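Local coordinates for protein nicotinate phosphoribosyltransferase (Saccharomyces cerevisiae, PDB 1VLP) that catalyses the ATP-dependent conversion of nicotinate and phosphoribosyl pyrophosphate to nicotinate ribonucleotide, the first step of NAD synthesis from nicotinic acid, at residues D25-T30 against G190-R195; L142-L147 against I388-L393; F36-D41 against I269-A274; M248-I253 against K262-C267. All coordinates share one frame; numbering follows the deposited sequence.

Overall arrangement
The four contacts fall into two neighbouring pairs. Contacts 1 and 2 lie near the middle of the chain, with centres about 10 Å apart. Glu144 of contact 2 joins them, its OE1 lying 2.8 Å from Tyr27 OH in a probable hydrogen bond. Tyr27 probably binds nicotinate, so this pair probably borders the nicotinate site. Contacts 3 and 4 sit further out, with centres about 11 Å apart, and share helix 260-272. Phe39 packs against Val250 and Ile253 between them. Helix 26-38 runs from contact 1 to contact 3, whose centres are about 21 Å apart. Contacts 2 and 4 meet where Leu392 packs against the helix at Met248 and Gly249.

Contact 1 of 4, residues D25-T30 against G190-R195; sequences DMYKIT and GTRRRR
Tyr27 and Arg192 are brought together by one torsion on each side. The tyrosine ring stands between its own backbone N and carbonyl carbon (chi1 82°), and the arginine chain bends at chi3 (-74°). Tyr27 OH lies over one guanidinium face, 3.2 Å from Arg192 NH1, but the angle is too poor for a hydrogen bond. The two planes are 66° apart. The hydroxyl bonds instead to Glu144.

Asp25 comes in across the arginine chain. Its OD2 is 3.5 Å from Arg192 NE, a salt bridge of charges alone, since the oxygen lies well out of the guanidinium plane. Water 1 sits at the guanidinium edge and accepts from Arg192 NE at 3.1 Å and from Arg192 N at 3.0 Å. It also donates to Asp25 OD2, whose place is less sure, at 2.9 Å. Asp25 OD1 bonds to Ser226.

A methionine in place of Arg192 would probably leave Asp25 without its opposite charge and water 1 without one of its donors. Tyr27, and Phe189 beside Arg192, probably bind nicotinate. A bound phosphate ion, probably from the crystallisation liquor, lies about 6 Å from the Arg192 side chain, consistent with a pocket that can take anions.

Contact 2 of 4, residues L142-L147 against I388-L393; sequences LYEIPL and IVIKLL
Glu144 and Ile390 lie alongside each other, their side chains running in opposite directions. Glu144 CG stands anti to its backbone N (chi1 -178°), and the chain stays extended beyond it. This lays the methylene CG 3.6 Å from Ile390 O and 4.1 Å from Ile390 CB. The extended chain carries the carboxylate on past Ile390 O, with Glu144 OE2 3.7 Å from it. There water 2 bridges the Glu144 carboxylate and the backbone of Ile390: it donates to Glu144 OE2 at 2.9 Å and accepts from Ile390 N at 2.9 Å. Glu144 OE1 meets Tyr27 and Lys28.

Ile390 directs its longer branch at the helix. With CG1 anti to the carbonyl carbon (chi1 -73°) and the chain then straight, CD1 reaches Leu147 CB at 3.6 Å. It also comes 4.0 Å from Leu147 CD1. The leucine and isoleucine side chains cross at about a right angle. Leu148, next on the helix, touches Ile390 too.

Strand 388-395 pairs with strand 43-50 in an antiparallel sheet. The contact is thus a helix-on-sheet packing, in which a late strand joins the sheet of the N-terminal part and helix 144-159 packs on it.

Contact 3 of 4, residues F36-D41 against I269-A274; sequences FTNFPD and INTFGA
Asn38 and Thr271 form the tight part of this contact. Asn38 ND2 donates to Thr271 OG1 at 2.8 Å with an N-H...O angle of 172°. The bond is nearly straight, and the acceptor lies in the amide plane, only 1° out of it. Both atoms have a second partner: Asn38 ND2 also meets Ala34 O, and Thr271 OG1 also bonds to Cys267 O, one turn back in its own helix. Thr271 OG1 thus has two partners, one in each helix, and Asn38 ND2 has two acceptors, which probably limits rotation of the amide. A leucine in place of Asn38 would probably leave Thr271 OG1 without its donor and the two helices without this bond.

The motif is a meeting of two helix C-terminal ends, those of helices 26-38 and 260-272. The second helix stops at Gly273, at whose backbone angles, with positive phi, a CB would press against the carbonyl O of Phe272.

The other side is looser. Thr37 is exposed and meets Thr271 tip to tip through methyl groups, CG2 to CG2 at 4.1 Å. Thr37 OG1 turns to Ala33 O and passes Thr271 CG2 at 4.0 Å. That same Thr271 methyl rests over the centre of the Phe272 ring, 3.7 Å above its plane. Pro93 touches Thr37, Thr271 and Phe272.

Contact 4 of 4, residues M248-I253 against K262-C267; sequences MGVASI and KNAMDC
Asp266 N bonds to Lys262 O at 2.9 Å, and Cys267 N bonds to Asn263 O at 3.0 Å; these bonds hold the helical turn that sets Asn263 and Ala264 against Val250. No hydrogen bond joins the two segments. Val250 does the touching, with its two methyls shared between two neighbours. CG1 is anti to the backbone N (chi1 171°) and lies 3.9 Å from Asn263 CB and 4.0 Å from Ala264 N. CG2 is 4.2 Å from Ala264 CB. The valine thus straddles the backbone step between Asn263 and Ala264. The Val250 and Asn263 side chains cross obliquely.

The motif is a pair of consecutive helices, 244-254 and 260-272, joined by a short loop and packed against each other at this point. The small Ala264 probably helps them come close, with Val250 CA and Ala264 CA 6.2 Å apart. Ala264 O also accepts from the indole NH of Trp246, which lies in the first helix, so a polar bond ties the two helices beside the apolar contact. Helix 244-254 opens at His244, by similarity the site of phosphorylation, though unphosphorylated here.

On another side of helix 260-272, Lys262 NZ makes a salt bridge to Asp266 OD2 at 3.2 Å, whose hydrogen bond is weak. Tyr298 OH bonds to Lys262 NZ and to Asp266 OD1.

Contact 1 of 4, residues D25-T30 against G190-R195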
loop_
_atom_site.group_PDB
_atom_site.type_symbol
_atom_site.label_atom_id
_atom_site.label_comp_id
_atom_site.label_asym_id
_atom_site.label_seq_id
_atom_site.Cartn_x
_atom_site.Cartn_y
_atom_site.Cartn_z
ATOM N N ASP A 25 2.974 -4.194 4.526
ATOM C CA ASP A 25 1.923 -3.239 4.886
ATOM C C ASP A 25 0.719 -3.961 5.534
ATOM O O ASP A 25 0.314 -5.021 5.026
ATOM C CB ASP A 25 1.451 -2.454 3.654
ATOM C CG ASP A 25 2.574 -1.571 3.022
ATOM O OD1 ASP A 25 3.132 -0.714 3.717
ATOM O OD2 ASP A 25 2.908 -1.780 1.851
HETATM N N MSE A 26 0.155 -3.409 6.615
HETATM C CA MSE A 26 -0.987 -4.050 7.285
HETATM C C MSE A 26 -2.113 -4.372 6.350
HETATM O O MSE A 26 -2.754 -5.432 6.523
HETATM C CB MSE A 26 -1.540 -3.214 8.421
HETATM C CG MSE A 26 -2.879 -3.753 8.977
HETATM SE SE MSE A 26 -3.205 -2.799 10.625
HETATM C CE MSE A 26 -5.256 -3.129 10.696
ATOM N N TYR A 27 -2.347 -3.526 5.332
ATOM C CA TYR A 27 -3.447 -3.816 4.392
ATOM C C TYR A 27 -3.268 -5.157 3.693
ATOM O O TYR A 27 -4.266 -5.801 3.341
ATOM C CB TYR A 27 -3.704 -2.693 3.384
ATOM C CG TYR A 27 -2.783 -2.685 2.173
ATOM C CD1 TYR A 27 -3.067 -3.465 1.048
ATOM C CD2 TYR A 27 -1.640 -1.929 2.159
ATOM C CE1 TYR A 27 -2.222 -3.457 -0.070
ATOM C CE2 TYR A 27 -0.778 -1.919 1.032
ATOM C CZ TYR A 27 -1.077 -2.680 -0.060
ATOM O OH TYR A 27 -0.216 -2.637 -1.134
ATOM N N LYS A 28 -2.023 -5.635 3.557
ATOM C CA LYS A 28 -1.843 -6.961 2.948
ATOM C C LYS A 28 -2.401 -8.103 3.787
ATOM O O LYS A 28 -3.006 -9.032 3.263
ATOM C CB LYS A 28 -0.375 -7.200 2.530
ATOM C CG LYS A 28 0.110 -6.249 1.448
ATOM C CD LYS A 28 0.012 -6.764 -0.016
ATOM C CE LYS A 28 -1.358 -6.958 -0.627
ATOM N NZ LYS A 28 -1.179 -7.272 -2.097
ATOM N N ILE A 29 -2.243 -8.028 5.105
ATOM C CA ILE A 29 -2.789 -9.007 6.000
ATOM C C ILE A 29 -4.292 -8.953 6.102
ATOM O O ILE A 29 -4.947 -9.980 6.135
ATOM C CB ILE A 29 -2.068 -8.898 7.391
ATOM C CG1 ILE A 29 -0.569 -9.227 7.229
ATOM C CG2 ILE A 29 -2.690 -9.797 8.472
ATOM C CD1 ILE A 29 -0.260 -10.645 6.699
ATOM N N THR A 30 -4.864 -7.762 6.164
ATOM C CA THR A 30 -6.348 -7.671 6.192
ATOM C C THR A 30 -6.940 -8.159 4.856
ATOM O O THR A 30 -7.908 -8.939 4.882
ATOM C CB THR A 30 -6.847 -6.279 6.581
ATOM O OG1 THR A 30 -6.264 -5.287 5.738
ATOM C CG2 THR A 30 -6.488 -5.989 8.031
ATOM N N GLY A 190 5.824 3.964 3.770
ATOM C CA GLY A 190 6.824 3.843 2.715
ATOM C C GLY A 190 7.468 2.471 2.493
ATOM O O GLY A 190 8.485 2.382 1.824
ATOM N N THR A 191 6.859 1.385 2.994
ATOM C CA THR A 191 7.495 0.069 2.853
ATOM C C THR A 191 7.832 -0.282 1.379
ATOM O O THR A 191 8.979 -0.624 1.042
ATOM C CB THR A 191 6.651 -1.054 3.480
ATOM O OG1 THR A 191 6.468 -0.775 4.855
ATOM C CG2 THR A 191 7.308 -2.427 3.268
ATOM N N ARG A 192 6.833 -0.150 0.510
ATOM C CA ARG A 192 6.945 -0.696 -0.837
ATOM C C ARG A 192 8.048 -0.021 -1.645
ATOM O O ARG A 192 8.745 -0.687 -2.408
ATOM C CB ARG A 192 5.639 -0.544 -1.568
ATOM C CG ARG A 192 4.640 -1.536 -1.125
ATOM C CD ARG A 192 3.317 -1.260 -1.816
ATOM N NE ARG A 192 2.693 -0.077 -1.242
ATOM C CZ ARG A 192 1.576 0.441 -1.706
ATOM N NH1 ARG A 192 0.980 -0.142 -2.748
ATOM N NH2 ARG A 192 1.079 1.543 -1.147
ATOM N N ARG A 193 8.277 1.262 -1.414
ATOM C CA ARG A 193 9.335 1.897 -2.185
ATOM C C ARG A 193 10.545 2.334 -1.386
ATOM O O ARG A 193 11.275 3.229 -1.801
ATOM C CB ARG A 193 8.798 2.989 -3.065
ATOM C CG ARG A 193 8.334 2.430 -4.412
ATOM C CD ARG A 193 7.909 3.554 -5.338
ATOM N NE ARG A 193 6.921 3.091 -6.293
ATOM C CZ ARG A 193 6.307 3.877 -7.166
ATOM N NH1 ARG A 193 6.573 5.177 -7.197
ATOM N NH2 ARG A 193 5.420 3.355 -8.000
ATOM N N ARG A 194 10.776 1.691 -0.239
ATOM C CA ARG A 194 11.926 2.005 0.530
ATOM C C ARG A 194 13.207 1.727 -0.281
ATOM O O ARG A 194 13.296 0.753 -1.069
ATOM C CB ARG A 194 11.955 1.217 1.833
ATOM C CG ARG A 194 12.159 -0.246 1.656
ATOM C CD ARG A 194 11.736 -0.986 2.953
ATOM N NE ARG A 194 12.076 -2.392 2.901
ATOM C CZ ARG A 194 11.612 -3.318 3.742
ATOM N NH1 ARG A 194 10.737 -3.002 4.704
ATOM N NH2 ARG A 194 11.981 -4.589 3.574
ATOM N N ARG A 195 14.206 2.561 -0.041
ATOM C CA ARG A 195 15.509 2.358 -0.672
ATOM C C ARG A 195 16.186 1.066 -0.167
ATOM O O ARG A 195 16.889 0.336 -0.941
ATOM C CB ARG A 195 16.394 3.576 -0.473
ATOM C CG ARG A 195 17.713 3.365 -1.180
ATOM C CD ARG A 195 18.393 4.687 -1.528
ATOM N NE ARG A 195 17.579 5.439 -2.467
ATOM C CZ ARG A 195 18.029 6.328 -3.345
ATOM N NH1 ARG A 195 19.314 6.534 -3.526
ATOM N NH2 ARG A 195 17.165 6.986 -4.096
HETATM O O HOH W 1 4.107 0.831 1.318
#

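Contact 2 of 4, residues L142-L147 against I388-L393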
loop_
_atom_site.group_PDB
_atom_site.type_symbol
_atom_site.label_atom_id
_atom_site.label_comp_id
_atom_site.label_asym_id
_atom_site.label_seq_id
_atom_site.Cartn_x
_atom_site.Cartn_y
_atom_site.Cartn_z
ATOM N N LEU A 142 0.122 -11.842 -0.575
ATOM C CA LEU A 142 1.169 -11.242 0.234
ATOM C C LEU A 142 2.382 -10.799 -0.576
ATOM O O LEU A 142 3.214 -10.063 -0.066
ATOM C CB LEU A 142 1.595 -12.209 1.346
ATOM C CG LEU A 142 0.521 -12.531 2.394
ATOM C CD1 LEU A 142 1.161 -13.315 3.576
ATOM C CD2 LEU A 142 -0.198 -11.295 2.901
ATOM N N TYR A 143 2.576 -11.298 -1.797
ATOM C CA TYR A 143 3.875 -11.010 -2.494
ATOM C C TYR A 143 4.151 -9.570 -2.844
ATOM O O TYR A 143 5.320 -9.175 -2.841
ATOM C CB TYR A 143 3.973 -11.820 -3.771
ATOM C CG TYR A 143 4.244 -13.271 -3.554
ATOM C CD1 TYR A 143 5.517 -13.714 -3.217
ATOM C CD2 TYR A 143 3.227 -14.234 -3.709
ATOM C CE1 TYR A 143 5.786 -15.057 -3.078
ATOM C CE2 TYR A 143 3.487 -15.571 -3.548
ATOM C CZ TYR A 143 4.766 -15.982 -3.229
ATOM O OH TYR A 143 5.035 -17.325 -3.071
ATOM N N GLU A 144 3.104 -8.799 -3.171
ATOM C CA GLU A 144 3.293 -7.426 -3.691
ATOM C C GLU A 144 4.385 -6.634 -2.911
ATOM O O GLU A 144 5.401 -6.185 -3.489
ATOM C CB GLU A 144 1.970 -6.661 -3.669
ATOM C CG GLU A 144 2.058 -5.250 -4.233
ATOM C CD GLU A 144 0.937 -4.304 -3.767
ATOM O OE1 GLU A 144 0.019 -4.685 -2.977
ATOM O OE2 GLU A 144 0.959 -3.151 -4.236
ATOM N N ILE A 145 4.206 -6.477 -1.613
ATOM C CA ILE A 145 5.066 -5.579 -0.841
ATOM C C ILE A 145 6.485 -6.068 -0.733
ATOM O O ILE A 145 7.396 -5.319 -1.105
ATOM C CB ILE A 145 4.506 -5.337 0.568
ATOM C CG1 ILE A 145 3.058 -4.936 0.419
ATOM C CG2 ILE A 145 5.302 -4.264 1.352
ATOM C CD1 ILE A 145 2.810 -3.812 -0.186
ATOM N N PRO A 146 6.701 -7.293 -0.215
ATOM C CA PRO A 146 8.097 -7.749 -0.124
ATOM C C PRO A 146 8.788 -7.784 -1.482
ATOM O O PRO A 146 9.965 -7.488 -1.574
ATOM C CB PRO A 146 8.005 -9.126 0.553
ATOM C CG PRO A 146 6.552 -9.527 0.434
ATOM C CD PRO A 146 5.753 -8.282 0.345
ATOM N N LEU A 147 8.098 -8.157 -2.560
ATOM C CA LEU A 147 8.778 -8.165 -3.861
ATOM C C LEU A 147 9.224 -6.758 -4.250
ATOM O O LEU A 147 10.340 -6.559 -4.708
ATOM C CB LEU A 147 7.876 -8.743 -4.940
ATOM C CG LEU A 147 7.615 -10.230 -4.818
ATOM C CD1 LEU A 147 6.831 -10.710 -6.017
ATOM C CD2 LEU A 147 8.882 -11.067 -4.644
ATOM N N ILE A 388 8.273 1.517 -9.512
ATOM C CA ILE A 388 7.776 0.169 -9.825
ATOM C C ILE A 388 6.474 -0.131 -9.072
ATOM O O ILE A 388 6.223 0.346 -7.951
ATOM C CB ILE A 388 8.817 -0.923 -9.515
ATOM C CG1 ILE A 388 9.385 -0.730 -8.082
ATOM C CG2 ILE A 388 9.934 -0.859 -10.589
ATOM C CD1 ILE A 388 10.259 -1.826 -7.551
ATOM N N VAL A 389 5.669 -0.977 -9.707
ATOM C CA VAL A 389 4.411 -1.460 -9.119
ATOM C C VAL A 389 4.224 -2.927 -9.425
ATOM O O VAL A 389 4.867 -3.433 -10.330
ATOM C CB VAL A 389 3.205 -0.700 -9.642
ATOM C CG1 VAL A 389 3.337 0.781 -9.307
ATOM C CG2 VAL A 389 2.999 -0.906 -11.107
ATOM N N ILE A 390 3.424 -3.595 -8.608
ATOM C CA ILE A 390 2.999 -4.981 -8.862
ATOM C C ILE A 390 1.487 -4.910 -8.676
ATOM O O ILE A 390 0.999 -4.661 -7.593
ATOM C CB ILE A 390 3.684 -6.019 -7.938
ATOM C CG1 ILE A 390 5.118 -6.197 -8.342
ATOM C CG2 ILE A 390 2.960 -7.368 -7.987
ATOM C CD1 ILE A 390 5.930 -7.032 -7.376
ATOM N N LYS A 391 0.776 -4.995 -9.797
ATOM C CA LYS A 391 -0.649 -4.694 -9.908
ATOM C C LYS A 391 -1.485 -5.939 -10.228
ATOM O O LYS A 391 -1.024 -6.792 -10.965
ATOM C CB LYS A 391 -0.853 -3.731 -11.076
ATOM C CG LYS A 391 -0.454 -4.299 -12.481
ATOM C CD LYS A 391 -0.231 -3.206 -13.565
ATOM C CE LYS A 391 -0.036 -3.814 -14.962
ATOM N NZ LYS A 391 -0.406 -2.781 -15.991
ATOM N N LEU A 392 -2.689 -6.002 -9.699
ATOM C CA LEU A 392 -3.614 -7.060 -10.044
ATOM C C LEU A 392 -3.951 -6.880 -11.530
ATOM O O LEU A 392 -4.353 -5.767 -11.945
ATOM C CB LEU A 392 -4.867 -6.992 -9.155
ATOM C CG LEU A 392 -5.892 -8.079 -9.400
ATOM C CD1 LEU A 392 -5.341 -9.441 -9.102
ATOM C CD2 LEU A 392 -7.173 -7.763 -8.588
ATOM N N LEU A 393 -3.751 -7.940 -12.321
ATOM C CA LEU A 393 -3.988 -7.922 -13.770
ATOM C C LEU A 393 -5.212 -8.733 -14.227
ATOM O O LEU A 393 -5.922 -8.353 -15.184
ATOM C CB LEU A 393 -2.755 -8.522 -14.464
ATOM C CG LEU A 393 -2.523 -8.471 -15.969
ATOM C CD1 LEU A 393 -1.747 -7.227 -16.375
ATOM C CD2 LEU A 393 -1.722 -9.670 -16.344
HETATM O O HOH W 2 2.166 -1.929 -6.579
#

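Contact 3 of 4, residues F36-D41 against I269-A274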
loop_
_atom_site.group_PDB
_atom_site.type_symbol
_atom_site.label_atom_id
_atom_site.label_comp_id
_atom_site.label_asym_id
_atom_site.label_seq_id
_atom_site.Cartn_x
_atom_site.Cartn_y
_atom_site.Cartn_z
ATOM N N PHE A 36 -9.058 -14.964 2.001
ATOM C CA PHE A 36 -9.148 -16.300 2.587
ATOM C C PHE A 36 -10.591 -16.612 2.996
ATOM O O PHE A 36 -11.058 -17.716 2.752
ATOM C CB PHE A 36 -8.207 -16.438 3.809
ATOM C CG PHE A 36 -8.486 -17.675 4.644
ATOM C CD1 PHE A 36 -8.134 -18.919 4.183
ATOM C CD2 PHE A 36 -9.178 -17.569 5.865
ATOM C CE1 PHE A 36 -8.395 -20.069 4.948
ATOM C CE2 PHE A 36 -9.450 -18.726 6.628
ATOM C CZ PHE A 36 -9.058 -19.949 6.156
ATOM N N THR A 37 -11.250 -15.647 3.626
ATOM C CA THR A 37 -12.580 -15.807 4.187
ATOM C C THR A 37 -13.649 -15.991 3.077
ATOM O O THR A 37 -14.524 -16.866 3.170
ATOM C CB THR A 37 -12.915 -14.652 5.183
ATOM O OG1 THR A 37 -12.005 -14.685 6.335
ATOM C CG2 THR A 37 -14.339 -14.755 5.717
ATOM N N ASN A 38 -13.565 -15.170 2.026
ATOM C CA ASN A 38 -14.615 -14.990 1.049
ATOM C C ASN A 38 -14.345 -15.632 -0.299
ATOM O O ASN A 38 -15.250 -16.156 -0.944
ATOM C CB ASN A 38 -14.850 -13.486 0.862
ATOM C CG ASN A 38 -15.393 -12.834 2.104
ATOM O OD1 ASN A 38 -16.572 -13.025 2.438
ATOM N ND2 ASN A 38 -14.575 -12.051 2.794
ATOM N N PHE A 39 -13.083 -15.619 -0.721
ATOM C CA PHE A 39 -12.702 -16.073 -2.056
ATOM C C PHE A 39 -11.465 -17.004 -2.078
ATOM O O PHE A 39 -10.556 -16.812 -2.860
ATOM C CB PHE A 39 -12.463 -14.842 -2.945
ATOM C CG PHE A 39 -13.634 -13.885 -2.976
ATOM C CD1 PHE A 39 -14.847 -14.253 -3.551
ATOM C CD2 PHE A 39 -13.540 -12.615 -2.434
ATOM C CE1 PHE A 39 -15.910 -13.390 -3.591
ATOM C CE2 PHE A 39 -14.604 -11.754 -2.473
ATOM C CZ PHE A 39 -15.789 -12.136 -3.051
ATOM N N PRO A 40 -11.478 -18.056 -1.258
ATOM C CA PRO A 40 -10.316 -18.972 -1.115
ATOM C C PRO A 40 -9.928 -19.776 -2.386
ATOM O O PRO A 40 -8.850 -20.402 -2.433
ATOM C CB PRO A 40 -10.807 -19.955 -0.039
ATOM C CG PRO A 40 -12.276 -19.941 -0.155
ATOM C CD PRO A 40 -12.628 -18.516 -0.456
ATOM N N ASP A 41 -10.813 -19.778 -3.360
ATOM C CA ASP A 41 -10.750 -20.586 -4.603
ATOM C C ASP A 41 -10.334 -19.765 -5.856
ATOM O O ASP A 41 -9.838 -20.292 -6.855
ATOM C CB ASP A 41 -12.154 -21.095 -4.878
ATOM C CG ASP A 41 -13.247 -19.947 -4.831
ATOM O OD1 ASP A 41 -13.311 -19.218 -3.761
ATOM O OD2 ASP A 41 -14.035 -19.805 -5.856
ATOM N N ILE A 269 -17.474 -5.762 5.423
ATOM C CA ILE A 269 -18.162 -5.552 6.700
ATOM C C ILE A 269 -18.554 -6.892 7.336
ATOM O O ILE A 269 -18.412 -7.076 8.545
ATOM C CB ILE A 269 -19.403 -4.653 6.512
ATOM C CG1 ILE A 269 -18.974 -3.208 6.342
ATOM C CG2 ILE A 269 -20.333 -4.698 7.733
ATOM C CD1 ILE A 269 -20.040 -2.305 5.766
ATOM N N ASN A 270 -19.068 -7.799 6.516
ATOM C CA ASN A 270 -19.443 -9.123 6.973
ATOM C C ASN A 270 -18.214 -9.897 7.477
ATOM O O ASN A 270 -18.342 -10.686 8.415
ATOM C CB ASN A 270 -20.258 -9.864 5.892
ATOM C CG ASN A 270 -21.639 -9.211 5.616
ATOM O OD1 ASN A 270 -22.211 -8.491 6.446
ATOM N ND2 ASN A 270 -22.167 -9.466 4.429
ATOM N N THR A 271 -17.020 -9.609 6.955
ATOM C CA THR A 271 -15.791 -10.248 7.422
ATOM C C THR A 271 -15.205 -9.717 8.746
ATOM O O THR A 271 -14.821 -10.488 9.626
ATOM C CB THR A 271 -14.700 -10.177 6.337
ATOM O OG1 THR A 271 -15.239 -10.747 5.141
ATOM C CG2 THR A 271 -13.417 -10.926 6.753
ATOM N N PHE A 272 -15.134 -8.408 8.891
ATOM C CA PHE A 272 -14.446 -7.817 10.025
ATOM C C PHE A 272 -15.361 -7.176 11.056
ATOM O O PHE A 272 -14.908 -6.834 12.152
ATOM C CB PHE A 272 -13.481 -6.775 9.514
ATOM C CG PHE A 272 -12.397 -7.359 8.632
ATOM C CD1 PHE A 272 -11.611 -8.427 9.083
ATOM C CD2 PHE A 272 -12.175 -6.863 7.344
ATOM C CE1 PHE A 272 -10.594 -8.961 8.262
ATOM C CE2 PHE A 272 -11.184 -7.399 6.522
ATOM C CZ PHE A 272 -10.379 -8.444 6.990
ATOM N N GLY A 273 -16.609 -6.961 10.692
ATOM C CA GLY A 273 -17.543 -6.269 11.551
ATOM C C GLY A 273 -17.646 -4.818 11.140
ATOM O O GLY A 273 -16.641 -4.187 10.763
ATOM N N ALA A 274 -18.871 -4.288 11.210
ATOM C CA ALA A 274 -19.150 -2.906 10.795
ATOM C C ALA A 274 -18.257 -1.930 11.519
ATOM O O ALA A 274 -17.711 -1.008 10.912
ATOM C CB ALA A 274 -20.586 -2.551 11.043
#

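Contact 4 of 4, residues M248-I253 against K262-C267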
loop_
_atom_site.group_PDB
_atom_site.type_symbol
_atom_site.label_atom_id
_atom_site.label_comp_id
_atom_site.label_asym_id
_atom_site.label_seq_id
_atom_site.Cartn_x
_atom_site.Cartn_y
_atom_site.Cartn_z
HETATM N N MSE A 248 -11.564 -4.304 -7.108
HETATM C CA MSE A 248 -11.125 -4.785 -8.474
HETATM C C MSE A 248 -11.364 -6.268 -8.571
HETATM O O MSE A 248 -11.978 -6.725 -9.535
HETATM C CB MSE A 248 -9.667 -4.443 -8.726
HETATM C CG MSE A 248 -9.331 -2.969 -8.820
HETATM SE SE MSE A 248 -7.415 -2.703 -8.944
HETATM C CE MSE A 248 -7.077 -3.544 -10.669
ATOM N N GLY A 249 -10.941 -7.054 -7.560
ATOM C CA GLY A 249 -11.189 -8.497 -7.585
ATOM C C GLY A 249 -12.656 -8.862 -7.508
ATOM O O GLY A 249 -13.152 -9.691 -8.251
ATOM N N VAL A 250 -13.400 -8.220 -6.593
ATOM C CA VAL A 250 -14.844 -8.417 -6.486
ATOM C C VAL A 250 -15.573 -8.186 -7.805
ATOM O O VAL A 250 -16.400 -9.001 -8.219
ATOM C CB VAL A 250 -15.492 -7.557 -5.317
ATOM C CG1 VAL A 250 -16.979 -7.602 -5.355
ATOM C CG2 VAL A 250 -14.956 -8.051 -3.954
ATOM N N ALA A 251 -15.236 -7.119 -8.496
ATOM C CA ALA A 251 -15.828 -6.829 -9.810
ATOM C C ALA A 251 -15.452 -7.855 -10.877
ATOM O O ALA A 251 -16.306 -8.285 -11.640
ATOM C CB ALA A 251 -15.440 -5.437 -10.266
ATOM N N SER A 252 -14.189 -8.257 -10.903
ATOM C CA SER A 252 -13.668 -9.130 -11.960
ATOM C C SER A 252 -14.104 -10.589 -11.862
ATOM O O SER A 252 -14.066 -11.327 -12.880
ATOM C CB SER A 252 -12.161 -9.094 -11.952
ATOM O OG SER A 252 -11.734 -7.847 -12.368
ATOM N N ILE A 253 -14.466 -11.023 -10.657
ATOM C CA ILE A 253 -14.875 -12.397 -10.454
ATOM C C ILE A 253 -16.028 -12.689 -11.426
ATOM O O ILE A 253 -15.979 -13.651 -12.163
ATOM C CB ILE A 253 -15.225 -12.699 -8.977
ATOM C CG1 ILE A 253 -13.952 -12.747 -8.134
ATOM C CG2 ILE A 253 -15.869 -14.057 -8.858
ATOM C CD1 ILE A 253 -14.160 -12.693 -6.668
ATOM N N LYS A 262 -20.792 -1.790 -3.724
ATOM C CA LYS A 262 -21.666 -2.251 -2.638
ATOM C C LYS A 262 -21.310 -3.674 -2.226
ATOM O O LYS A 262 -21.220 -3.984 -1.048
ATOM C CB LYS A 262 -23.122 -2.161 -3.085
ATOM C CG LYS A 262 -24.109 -2.634 -2.012
ATOM C CD LYS A 262 -25.479 -2.000 -2.138
ATOM C CE LYS A 262 -26.357 -2.356 -0.923
ATOM N NZ LYS A 262 -26.288 -3.845 -0.631
ATOM N N ASN A 263 -21.067 -4.556 -3.200
ATOM C CA ASN A 263 -20.731 -5.943 -2.880
ATOM C C ASN A 263 -19.434 -6.027 -2.109
ATOM O O ASN A 263 -19.329 -6.801 -1.150
ATOM C CB ASN A 263 -20.642 -6.790 -4.134
ATOM C CG ASN A 263 -22.007 -7.114 -4.705
ATOM O OD1 ASN A 263 -23.001 -7.086 -3.993
ATOM N ND2 ASN A 263 -22.060 -7.422 -6.002
ATOM N N ALA A 264 -18.450 -5.209 -2.499
ATOM C CA ALA A 264 -17.183 -5.170 -1.816
ATOM C C ALA A 264 -17.347 -4.667 -0.380
ATOM O O ALA A 264 -16.710 -5.220 0.499
ATOM C CB ALA A 264 -16.142 -4.304 -2.546
HETATM N N MSE A 265 -18.137 -3.618 -0.145
HETATM C CA MSE A 265 -18.328 -3.141 1.233
HETATM C C MSE A 265 -19.029 -4.207 2.073
HETATM O O MSE A 265 -18.637 -4.487 3.212
HETATM C CB MSE A 265 -19.159 -1.867 1.291
HETATM C CG MSE A 265 -18.520 -0.703 0.620
HETATM SE SE MSE A 265 -19.615 0.912 0.986
HETATM C CE MSE A 265 -21.171 0.592 0.053
ATOM N N ASP A 266 -20.076 -4.804 1.513
ATOM C CA ASP A 266 -20.777 -5.840 2.238
ATOM C C ASP A 266 -19.838 -6.919 2.676
ATOM O O ASP A 266 -19.891 -7.382 3.834
ATOM C CB ASP A 266 -21.854 -6.458 1.371
ATOM C CG ASP A 266 -23.107 -5.642 1.334
ATOM O OD1 ASP A 266 -23.422 -4.985 2.324
ATOM O OD2 ASP A 266 -23.819 -5.721 0.325
ATOM N N CYS A 267 -19.022 -7.399 1.757
ATOM C CA CYS A 267 -18.163 -8.463 2.078
ATOM C C CYS A 267 -17.153 -8.062 3.141
ATOM O O CYS A 267 -16.833 -8.828 4.045
ATOM C CB CYS A 267 -17.383 -8.918 0.853
ATOM S SG CYS A 267 -18.232 -10.021 -0.207
#